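PDB 4GPS: decapping and exoribonuclease protein 1 from Kluyveromyces lactis, which removes NAD and N7-methylguanosine caps from RNA 5' ends and degrades RNA 5' to 3', using a divalent metal cation. Local coordinates for residues A[188-191]-A[192-196]; A[303-306]-A[307-311]; A[377-380]-A[381-385]. All blocks are in the same frame, centred on the assembly; numbering follows the deposited sequence.

Interaction 1: A[188-191]-A[192-196]; sequences IIMC and PFLDE
M190 and F193 meet in the turn between helix 182-190 and strand 198-204. The backbone N of F193 gives a hydrogen bond to M190 O at 2.8 Å, and L194 N gives one to C191 O at 3.2 Å. Both donors lie well above the carbonyl planes. M190 SD lies oblique to the F193 ring, 5.3 Å from its centroid, in a Met-aromatic contact. The bend of the M190 chain at chi2 (-62°) turns SD toward the ring. On the same residue, M190 CB meets L194 CD1 at 4.0 Å. I189 O lies at the edge of the F193 ring, in its plane, 3.5 Å from CE1. P192 CB sits over one face of that ring, toward the rim. A glycine here removes the pyrrolidine ring, which would probably open a gap over the F193 ring and beside W376 and let the backbone of the turn flex. Further out, a water lies 2.8 Å from C191 O and 3.0 Å from E196 O and links the turn to the loop that follows. P192 and F193 pack on W376 and A373 of helix 370-393, while M190 rests on L312 and I316 of helix 305-319. C191 touches L198, so the turn is packed between helices 305-319 and 370-393 and strand 198-204.

Interaction 2: A[303-306]-A[307-311]; sequences GNTY and HRRKL
N304 is the N-cap of helix 305-319, and its side chain caps the first turn. Its OD1 accepts from H307 N at 3.0 Å. The donor lies in the carbonyl plane on a lone pair, with an N-H...O angle of 147°. N304 CG stands anti to the backbone N (chi1 178°), which folds the amide back over the start of the helix. N304 O takes R308 N at 3.1 Å, and the helical ladder continues from R309 N to T305 O and from K310 N to Y306 O. On one side of the turn, T305 and R309 run side by side, and the methyl CG2 of T305 sits over one face of the R309 guanidinium. On another, H307 CD2 meets the edge of the Y306 ring, 3.6 Å from CD1, with the two ring planes 56° apart. K310 NZ approaches Y306 CE1 at 3.9 Å, oblique to the ring. Outside the turn, H307 ND1 bonds K301 N, and R309 makes a cation-pi contact with F365 while its NE bonds F193 O. The helix links strand 290-297 to strand 325-331, and L311 packs on F300 and L302 in the connection that leads into it.

Interaction 3: A[377-380]-A[381-385]; sequences FQHI and FQVLK
With CG opposite the backbone nitrogen (chi1 175°), F377 swings its ring along the helix toward F381, one turn on. The two rings cross obliquely with planes at 75° and centroids 5.2 Å apart. F377 CE2 and F381 CE2 come to 3.5 Å. The F381 ring also presents its edge to F377 O, which lies in the ring plane 3.3 Å from CD2. I380 CD1 reaches the same ring obliquely, 3.6 Å from F381 CD2. On the next turn, L384 CD1 meets I380 CB at 4.3 Å. Another side of the helix pairs H379 with V383. The methyl CG2 of V383 stands over one face of the imidazole in a CH-pi contact, 3.8 Å from the ring centroid. The backbone bond from V383 N to H379 O is nearly straight (166°). Polar ends find partners outside: Q378 NE2 bonds L269 O, and E272 OE1 takes Q382 NE2 and a salt bridge from K385. F381 meets F178 edge-to-face and packs on I185 and I188. F377, I380, F381 and L384 are buried, spaced i, i+3, i+4, i+7, while Q378, H379, Q382 and V383 are partly exposed. This is the pattern of an amphipathic helix, here helix 370-393 laid against helix 182-190 and strands of the nuclease fold.

How the interactions relate
Along the chain, interaction 1 comes first, then interaction 2, then interaction 3. All three belong to the RAI1-like PD-(D/E)XK nuclease family region. Interaction 1 is the middle piece: its centre lies about 13 Å from that of interaction 2 and about 14 Å from that of interaction 3. Interactions 2 and 3 do not touch, and their nearest atoms are about 14 Å apart. R309 of helix 305-319 packs on M190 and L194, and I188 and I189 pack on helix 370-393. Residues 188-194 thus bridge these two helices. Measured between side chains, K310 is about 6 Å from K295, a probable substrate-binding residue, and M190 about 9 Å from Q317, another. Interaction 3 is away from these sites.

Interaction 1: A[188-191]-A[192-196]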
ATOM      1  N   ILE A 188      -0.494  -4.331  -8.160  1.00 41.01           N
ATOM      2  CA  ILE A 188      -1.465  -5.030  -8.956  1.00 38.30           C
ATOM      3  C   ILE A 188      -2.729  -4.202  -9.159  1.00 39.68           C
ATOM      4  O   ILE A 188      -3.269  -4.194 -10.247  1.00 40.64           O
ATOM      5  CB  ILE A 188      -1.840  -6.362  -8.303  1.00 40.11           C
ATOM      6  CG1 ILE A 188      -0.663  -7.325  -8.409  1.00 33.66           C
ATOM      7  CG2 ILE A 188      -3.139  -6.912  -8.943  1.00 31.44           C
ATOM      8  CD1 ILE A 188      -0.668  -8.420  -7.337  1.00 30.96           C
ATOM      9  N   ILE A 189      -3.191  -3.497  -8.127  1.00 33.42           N
ATOM     10  CA  ILE A 189      -4.395  -2.701  -8.273  1.00 35.44           C
ATOM     11  C   ILE A 189      -4.114  -1.500  -9.188  1.00 39.59           C
ATOM     12  O   ILE A 189      -5.012  -1.028  -9.896  1.00 41.38           O
ATOM     13  CB  ILE A 189      -4.902  -2.204  -6.890  1.00 32.21           C
ATOM     14  CG1 ILE A 189      -5.297  -3.400  -6.036  1.00 35.06           C
ATOM     15  CG2 ILE A 189      -6.116  -1.288  -7.040  1.00 30.40           C
ATOM     16  CD1 ILE A 189      -5.304  -3.072  -4.519  1.00 35.54           C
ATOM     17  N   MET A 190      -2.869  -1.024  -9.184  1.00 36.93           N
ATOM     18  CA  MET A 190      -2.484   0.140  -9.972  1.00 38.46           C
ATOM     19  C   MET A 190      -2.295  -0.065 -11.479  1.00 42.25           C
ATOM     20  O   MET A 190      -2.172   0.918 -12.216  1.00 44.70           O
ATOM     21  CB  MET A 190      -1.197   0.756  -9.388  1.00 35.73           C
ATOM     22  CG  MET A 190      -1.436   1.605  -8.137  1.00 39.70           C
ATOM     23  SD  MET A 190      -2.513   3.084  -8.375  1.00 42.07           S
ATOM     24  CE  MET A 190      -1.246   4.246  -9.085  1.00 37.16           C
ATOM     25  N   CYS A 191      -2.266  -1.313 -11.948  1.00 41.82           N
ATOM     26  CA  CYS A 191      -2.043  -1.575 -13.378  1.00 45.99           C
ATOM     27  C   CYS A 191      -2.811  -0.684 -14.349  1.00 46.21           C
ATOM     28  O   CYS A 191      -2.218  -0.053 -15.208  1.00 46.40           O
ATOM     29  CB  CYS A 191      -2.294  -3.059 -13.711  1.00 44.15           C
ATOM     30  SG  CYS A 191      -1.026  -4.131 -13.008  1.00 43.30           S
ATOM     31  N   PRO A 192      -4.133  -0.576 -14.200  1.00 50.39           N
ATOM     32  CA  PRO A 192      -4.827   0.289 -15.168  1.00 51.09           C
ATOM     33  C   PRO A 192      -4.576   1.776 -15.056  1.00 50.85           C
ATOM     34  O   PRO A 192      -5.037   2.563 -15.892  1.00 50.92           O
ATOM     35  CB  PRO A 192      -6.306  -0.058 -14.973  1.00 48.43           C
ATOM     36  CG  PRO A 192      -6.384  -0.651 -13.630  1.00 50.06           C
ATOM     37  CD  PRO A 192      -5.081  -1.366 -13.395  1.00 49.77           C
ATOM     38  N   PHE A 193      -3.831   2.186 -14.044  1.00 46.98           N
ATOM     39  CA  PHE A 193      -3.595   3.604 -13.915  1.00 45.62           C
ATOM     40  C   PHE A 193      -2.153   3.994 -14.242  1.00 45.66           C
ATOM     41  O   PHE A 193      -1.784   5.160 -14.109  1.00 45.60           O
ATOM     42  CB  PHE A 193      -4.024   4.067 -12.512  1.00 43.09           C
ATOM     43  CG  PHE A 193      -5.365   3.536 -12.094  1.00 43.89           C
ATOM     44  CD1 PHE A 193      -5.471   2.323 -11.402  1.00 48.29           C
ATOM     45  CD2 PHE A 193      -6.521   4.181 -12.464  1.00 42.59           C
ATOM     46  CE1 PHE A 193      -6.702   1.760 -11.092  1.00 43.44           C
ATOM     47  CE2 PHE A 193      -7.777   3.626 -12.162  1.00 43.52           C
ATOM     48  CZ  PHE A 193      -7.863   2.414 -11.476  1.00 46.14           C
ATOM     49  N   LEU A 194      -1.361   3.023 -14.705  1.00 45.11           N
ATOM     50  CA  LEU A 194       0.047   3.259 -15.038  1.00 48.93           C
ATOM     51  C   LEU A 194       0.405   3.055 -16.516  1.00 55.48           C
ATOM     52  O   LEU A 194      -0.297   2.384 -17.274  1.00 57.52           O
ATOM     53  CB  LEU A 194       0.946   2.342 -14.218  1.00 46.49           C
ATOM     54  CG  LEU A 194       0.906   2.495 -12.702  1.00 54.50           C
ATOM     55  CD1 LEU A 194       1.707   1.356 -12.072  1.00 49.94           C
ATOM     56  CD2 LEU A 194       1.431   3.874 -12.304  1.00 48.95           C
ATOM     57  N   ASP A 195       1.542   3.625 -16.893  1.00 59.11           N
ATOM     58  CA  ASP A 195       2.068   3.547 -18.238  1.00 58.69           C
ATOM     59  C   ASP A 195       3.243   2.571 -18.301  1.00 56.80           C
ATOM     60  O   ASP A 195       3.953   2.521 -19.296  1.00 60.44           O
ATOM     61  CB  ASP A 195       2.544   4.928 -18.666  1.00 67.14           C
ATOM     62  CG  ASP A 195       2.326   5.170 -20.130  1.00 76.15           C
ATOM     63  OD1 ASP A 195       2.948   6.121 -20.676  1.00 80.37           O
ATOM     64  OD2 ASP A 195       1.523   4.405 -20.729  1.00 76.19           O
ATOM     65  N   GLU A 196       3.468   1.826 -17.222  1.00 54.64           N
ATOM     66  CA  GLU A 196       4.541   0.831 -17.164  1.00 55.39           C
ATOM     67  C   GLU A 196       3.850  -0.498 -16.866  1.00 54.44           C
ATOM     68  O   GLU A 196       2.744  -0.514 -16.327  1.00 58.71           O
ATOM     69  CB  GLU A 196       5.536   1.107 -16.025  1.00 60.68           C
ATOM     70  CG  GLU A 196       5.962   2.552 -15.783  1.00 72.49           C
ATOM     71  CD  GLU A 196       6.953   3.087 -16.809  1.00 81.48           C
ATOM     72  OE1 GLU A 196       7.527   4.163 -16.527  1.00 87.09           O
ATOM     73  OE2 GLU A 196       7.160   2.456 -17.880  1.00 82.79           O
TER
HETATM   74  O   HOH W   1      -0.196  -0.753 -17.085  1.00 40.08           O

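Interaction 2: A[303-306]-A[307-311]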
ATOM      1  N   GLY A 303      -5.062  17.153 -12.112  1.00 56.47           N
ATOM      2  CA  GLY A 303      -4.772  17.575 -13.477  1.00 56.42           C
ATOM      3  C   GLY A 303      -3.402  17.033 -13.858  1.00 52.03           C
ATOM      4  O   GLY A 303      -3.215  16.586 -14.982  1.00 54.96           O
ATOM      5  N   ASN A 304      -2.450  17.047 -12.928  1.00 42.96           N
ATOM      6  CA  ASN A 304      -1.135  16.473 -13.201  1.00 39.75           C
ATOM      7  C   ASN A 304      -1.213  14.972 -12.987  1.00 41.29           C
ATOM      8  O   ASN A 304      -1.562  14.507 -11.919  1.00 45.19           O
ATOM      9  CB  ASN A 304      -0.084  17.058 -12.275  1.00 35.10           C
ATOM     10  CG  ASN A 304       1.243  16.454 -12.493  1.00 44.14           C
ATOM     11  OD1 ASN A 304       1.523  15.315 -12.047  1.00 48.45           O
ATOM     12  ND2 ASN A 304       2.095  17.183 -13.221  1.00 47.10           N
ATOM     13  N   THR A 305      -0.908  14.213 -14.021  1.00 45.56           N
ATOM     14  CA  THR A 305      -0.966  12.764 -13.969  1.00 47.39           C
ATOM     15  C   THR A 305      -0.163  12.131 -12.832  1.00 51.68           C
ATOM     16  O   THR A 305      -0.617  11.182 -12.176  1.00 53.04           O
ATOM     17  CB  THR A 305      -0.481  12.205 -15.299  1.00 49.80           C
ATOM     18  OG1 THR A 305      -1.457  12.500 -16.294  1.00 57.02           O
ATOM     19  CG2 THR A 305      -0.273  10.717 -15.235  1.00 49.48           C
ATOM     20  N   TYR A 306       1.035  12.645 -12.607  1.00 49.31           N
ATOM     21  CA  TYR A 306       1.887  12.109 -11.571  1.00 48.36           C
ATOM     22  C   TYR A 306       1.245  12.233 -10.165  1.00 47.73           C
ATOM     23  O   TYR A 306       1.336  11.320  -9.318  1.00 48.65           O
ATOM     24  CB  TYR A 306       3.252  12.814 -11.654  1.00 45.51           C
ATOM     25  CG  TYR A 306       4.204  12.537 -10.523  1.00 49.00           C
ATOM     26  CD1 TYR A 306       4.053  13.175  -9.282  1.00 46.07           C
ATOM     27  CD2 TYR A 306       5.310  11.704 -10.710  1.00 54.94           C
ATOM     28  CE1 TYR A 306       4.986  13.006  -8.261  1.00 52.06           C
ATOM     29  CE2 TYR A 306       6.262  11.521  -9.691  1.00 56.44           C
ATOM     30  CZ  TYR A 306       6.099  12.184  -8.473  1.00 60.21           C
ATOM     31  OH  TYR A 306       7.081  12.093  -7.508  1.00 61.46           O
ATOM     32  N   HIS A 307       0.582  13.350  -9.919  1.00 44.49           N
ATOM     33  CA  HIS A 307      -0.031  13.575  -8.628  1.00 41.72           C
ATOM     34  C   HIS A 307      -1.324  12.779  -8.451  1.00 43.47           C
ATOM     35  O   HIS A 307      -1.629  12.310  -7.351  1.00 44.04           O
ATOM     36  CB  HIS A 307      -0.272  15.075  -8.445  1.00 41.13           C
ATOM     37  CG  HIS A 307       0.902  15.801  -7.868  1.00 37.27           C
ATOM     38  ND1 HIS A 307       0.982  17.174  -7.816  1.00 40.12           N
ATOM     39  CD2 HIS A 307       2.013  15.336  -7.250  1.00 40.48           C
ATOM     40  CE1 HIS A 307       2.089  17.525  -7.179  1.00 40.80           C
ATOM     41  NE2 HIS A 307       2.731  16.426  -6.823  1.00 36.45           N
ATOM     42  N   ARG A 308      -2.076  12.601  -9.530  1.00 42.87           N
ATOM     43  CA  ARG A 308      -3.311  11.837  -9.450  1.00 44.25           C
ATOM     44  C   ARG A 308      -2.954  10.392  -9.144  1.00 45.39           C
ATOM     45  O   ARG A 308      -3.648   9.733  -8.380  1.00 47.89           O
ATOM     46  CB  ARG A 308      -4.104  11.947 -10.755  1.00 43.36           C
ATOM     47  CG  ARG A 308      -4.591  13.385 -11.041  1.00 45.10           C
ATOM     48  CD  ARG A 308      -5.720  13.837 -10.115  1.00 48.64           C
ATOM     49  NE  ARG A 308      -6.920  13.013 -10.283  1.00 47.30           N
ATOM     50  CZ  ARG A 308      -7.744  13.050 -11.333  1.00 46.12           C
ATOM     51  NH1 ARG A 308      -7.531  13.880 -12.343  1.00 45.79           N
ATOM     52  NH2 ARG A 308      -8.775  12.218 -11.381  1.00 46.46           N
ATOM     53  N   ARG A 309      -1.857   9.907  -9.728  1.00 47.53           N
ATOM     54  CA  ARG A 309      -1.382   8.543  -9.479  1.00 45.77           C
ATOM     55  C   ARG A 309      -0.981   8.392  -8.020  1.00 43.36           C
ATOM     56  O   ARG A 309      -1.303   7.390  -7.379  1.00 43.29           O
ATOM     57  CB  ARG A 309      -0.150   8.231 -10.325  1.00 47.23           C
ATOM     58  CG  ARG A 309      -0.399   7.383 -11.512  1.00 49.54           C
ATOM     59  CD  ARG A 309       0.692   7.596 -12.524  1.00 51.76           C
ATOM     60  NE  ARG A 309       0.192   7.239 -13.836  1.00 52.35           N
ATOM     61  CZ  ARG A 309       0.690   7.677 -14.980  1.00 52.96           C
ATOM     62  NH1 ARG A 309       1.728   8.514 -14.996  1.00 54.58           N
ATOM     63  NH2 ARG A 309       0.143   7.261 -16.109  1.00 52.84           N
ATOM     64  N   LYS A 310      -0.265   9.387  -7.507  1.00 38.52           N
ATOM     65  CA  LYS A 310       0.184   9.352  -6.122  1.00 44.21           C
ATOM     66  C   LYS A 310      -1.009   9.371  -5.146  1.00 43.02           C
ATOM     67  O   LYS A 310      -1.046   8.587  -4.196  1.00 44.79           O
ATOM     68  CB  LYS A 310       1.148  10.523  -5.846  1.00 43.02           C
ATOM     69  CG  LYS A 310       1.537  10.638  -4.409  1.00 56.35           C
ATOM     70  CD  LYS A 310       2.409  11.858  -4.133  1.00 71.48           C
ATOM     71  CE  LYS A 310       3.810  11.722  -4.699  1.00 78.51           C
ATOM     72  NZ  LYS A 310       4.595  12.950  -4.359  1.00 84.10           N
ATOM     73  N   LEU A 311      -1.976  10.253  -5.388  1.00 39.27           N
ATOM     74  CA  LEU A 311      -3.169  10.342  -4.544  1.00 40.14           C
ATOM     75  C   LEU A 311      -3.940   9.015  -4.584  1.00 41.90           C
ATOM     76  O   LEU A 311      -4.333   8.497  -3.537  1.00 41.50           O
ATOM     77  CB  LEU A 311      -4.067  11.496  -5.000  1.00 40.72           C
ATOM     78  CG  LEU A 311      -3.444  12.884  -4.771  1.00 41.48           C
ATOM     79  CD1 LEU A 311      -4.165  13.888  -5.621  1.00 40.13           C
ATOM     80  CD2 LEU A 311      -3.509  13.281  -3.288  1.00 38.51           C
TER

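Interaction 3: A[377-380]-A[381-385]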
ATOM      1  N   PHE A 377      -9.587  -4.456  -9.009  1.00 36.85           N
ATOM      2  CA  PHE A 377      -9.111  -5.242  -7.886  1.00 36.87           C
ATOM      3  C   PHE A 377      -9.877  -6.575  -7.789  1.00 38.50           C
ATOM      4  O   PHE A 377      -9.267  -7.644  -7.723  1.00 39.75           O
ATOM      5  CB  PHE A 377      -9.303  -4.437  -6.593  1.00 35.68           C
ATOM      6  CG  PHE A 377      -8.951  -5.185  -5.347  1.00 36.13           C
ATOM      7  CD1 PHE A 377      -9.839  -5.230  -4.286  1.00 40.76           C
ATOM      8  CD2 PHE A 377      -7.683  -5.741  -5.183  1.00 39.52           C
ATOM      9  CE1 PHE A 377      -9.458  -5.797  -3.066  1.00 40.56           C
ATOM     10  CE2 PHE A 377      -7.291  -6.310  -3.977  1.00 36.86           C
ATOM     11  CZ  PHE A 377      -8.176  -6.331  -2.915  1.00 40.27           C
ATOM     12  N   GLN A 378     -11.207  -6.476  -7.753  1.00 39.56           N
ATOM     13  CA  GLN A 378     -12.111  -7.626  -7.681  1.00 40.95           C
ATOM     14  C   GLN A 378     -11.891  -8.545  -8.858  1.00 42.33           C
ATOM     15  O   GLN A 378     -11.932  -9.771  -8.695  1.00 40.60           O
ATOM     16  CB  GLN A 378     -13.580  -7.170  -7.717  1.00 39.03           C
ATOM     17  CG  GLN A 378     -14.110  -6.595  -6.391  1.00 36.25           C
ATOM     18  CD  GLN A 378     -14.085  -7.629  -5.261  1.00 39.97           C
ATOM     19  OE1 GLN A 378     -14.434  -8.795  -5.474  1.00 37.56           O
ATOM     20  NE2 GLN A 378     -13.685  -7.202  -4.058  1.00 35.40           N
ATOM     21  N   HIS A 379     -11.661  -7.950 -10.035  1.00 42.59           N
ATOM     22  CA  HIS A 379     -11.459  -8.722 -11.263  1.00 44.81           C
ATOM     23  C   HIS A 379     -10.181  -9.551 -11.380  1.00 42.98           C
ATOM     24  O   HIS A 379     -10.285 -10.780 -11.417  1.00 46.57           O
ATOM     25  CB  HIS A 379     -11.566  -7.830 -12.515  1.00 45.18           C
ATOM     26  CG  HIS A 379     -11.477  -8.595 -13.805  1.00 45.35           C
ATOM     27  ND1 HIS A 379     -12.540  -9.298 -14.330  1.00 50.23           N
ATOM     28  CD2 HIS A 379     -10.443  -8.796 -14.657  1.00 43.58           C
ATOM     29  CE1 HIS A 379     -12.165  -9.897 -15.450  1.00 44.23           C
ATOM     30  NE2 HIS A 379     -10.899  -9.607 -15.671  1.00 43.70           N
ATOM     31  N   ILE A 380      -8.997  -8.922 -11.448  1.00 43.02           N
ATOM     32  CA  ILE A 380      -7.756  -9.706 -11.624  1.00 43.51           C
ATOM     33  C   ILE A 380      -7.487 -10.635 -10.504  1.00 42.80           C
ATOM     34  O   ILE A 380      -6.855 -11.656 -10.734  1.00 44.75           O
ATOM     35  CB  ILE A 380      -6.402  -8.909 -11.769  1.00 45.61           C
ATOM     36  CG1 ILE A 380      -6.594  -7.490 -11.317  1.00 46.51           C
ATOM     37  CG2 ILE A 380      -5.767  -9.130 -13.151  1.00 41.37           C
ATOM     38  CD1 ILE A 380      -6.419  -7.406  -9.869  1.00 47.72           C
ATOM     39  N   PHE A 381      -7.907 -10.311  -9.282  1.00 38.67           N
ATOM     40  CA  PHE A 381      -7.616 -11.297  -8.262  1.00 40.96           C
ATOM     41  C   PHE A 381      -8.377 -12.598  -8.479  1.00 37.95           C
ATOM     42  O   PHE A 381      -7.837 -13.665  -8.238  1.00 37.32           O
ATOM     43  CB  PHE A 381      -7.788 -10.724  -6.857  1.00 40.75           C
ATOM     44  CG  PHE A 381      -6.541 -10.078  -6.345  1.00 34.93           C
ATOM     45  CD1 PHE A 381      -5.534 -10.845  -5.785  1.00 38.35           C
ATOM     46  CD2 PHE A 381      -6.348  -8.700  -6.470  1.00 33.34           C
ATOM     47  CE1 PHE A 381      -4.347 -10.247  -5.346  1.00 34.83           C
ATOM     48  CE2 PHE A 381      -5.185  -8.105  -6.046  1.00 32.95           C
ATOM     49  CZ  PHE A 381      -4.173  -8.873  -5.479  1.00 31.43           C
ATOM     50  N   GLN A 382      -9.596 -12.512  -8.999  1.00 39.40           N
ATOM     51  CA  GLN A 382     -10.383 -13.703  -9.268  1.00 43.60           C
ATOM     52  C   GLN A 382      -9.749 -14.385 -10.477  1.00 46.25           C
ATOM     53  O   GLN A 382      -9.579 -15.603 -10.510  1.00 49.90           O
ATOM     54  CB  GLN A 382     -11.841 -13.328  -9.565  1.00 45.51           C
ATOM     55  CG  GLN A 382     -12.789 -14.519  -9.747  1.00 42.96           C
ATOM     56  CD  GLN A 382     -12.845 -15.421  -8.516  1.00 45.20           C
ATOM     57  OE1 GLN A 382     -12.633 -14.964  -7.399  1.00 41.02           O
ATOM     58  NE2 GLN A 382     -13.135 -16.705  -8.724  1.00 41.84           N
ATOM     59  N   VAL A 383      -9.367 -13.599 -11.472  1.00 47.18           N
ATOM     60  CA  VAL A 383      -8.730 -14.176 -12.644  1.00 45.55           C
ATOM     61  C   VAL A 383      -7.409 -14.875 -12.226  1.00 48.02           C
ATOM     62  O   VAL A 383      -7.171 -16.040 -12.587  1.00 51.85           O
ATOM     63  CB  VAL A 383      -8.508 -13.072 -13.714  1.00 46.89           C
ATOM     64  CG1 VAL A 383      -7.622 -13.579 -14.835  1.00 43.60           C
ATOM     65  CG2 VAL A 383      -9.869 -12.610 -14.262  1.00 36.52           C
ATOM     66  N   LEU A 384      -6.576 -14.186 -11.443  1.00 41.60           N
ATOM     67  CA  LEU A 384      -5.305 -14.753 -10.975  1.00 43.05           C
ATOM     68  C   LEU A 384      -5.477 -16.034 -10.138  1.00 43.57           C
ATOM     69  O   LEU A 384      -4.718 -16.995 -10.295  1.00 43.86           O
ATOM     70  CB  LEU A 384      -4.524 -13.732 -10.142  1.00 37.94           C
ATOM     71  CG  LEU A 384      -3.904 -12.569 -10.901  1.00 42.17           C
ATOM     72  CD1 LEU A 384      -3.488 -11.480  -9.945  1.00 42.14           C
ATOM     73  CD2 LEU A 384      -2.712 -13.065 -11.707  1.00 41.75           C
ATOM     74  N   LYS A 385      -6.476 -16.050  -9.259  1.00 43.16           N
ATOM     75  CA  LYS A 385      -6.696 -17.215  -8.418  1.00 44.02           C
ATOM     76  C   LYS A 385      -7.102 -18.442  -9.221  1.00 45.84           C
ATOM     77  O   LYS A 385      -6.487 -19.501  -9.100  1.00 46.46           O
ATOM     78  CB  LYS A 385      -7.754 -16.915  -7.370  1.00 41.63           C
ATOM     79  CG  LYS A 385      -7.832 -17.997  -6.325  1.00 44.22           C
ATOM     80  CD  LYS A 385      -8.916 -18.988  -6.618  1.00 47.39           C
ATOM     81  CE  LYS A 385     -10.265 -18.421  -6.253  1.00 46.41           C
ATOM     82  NZ  LYS A 385     -11.283 -19.502  -6.281  1.00 51.09           N
TER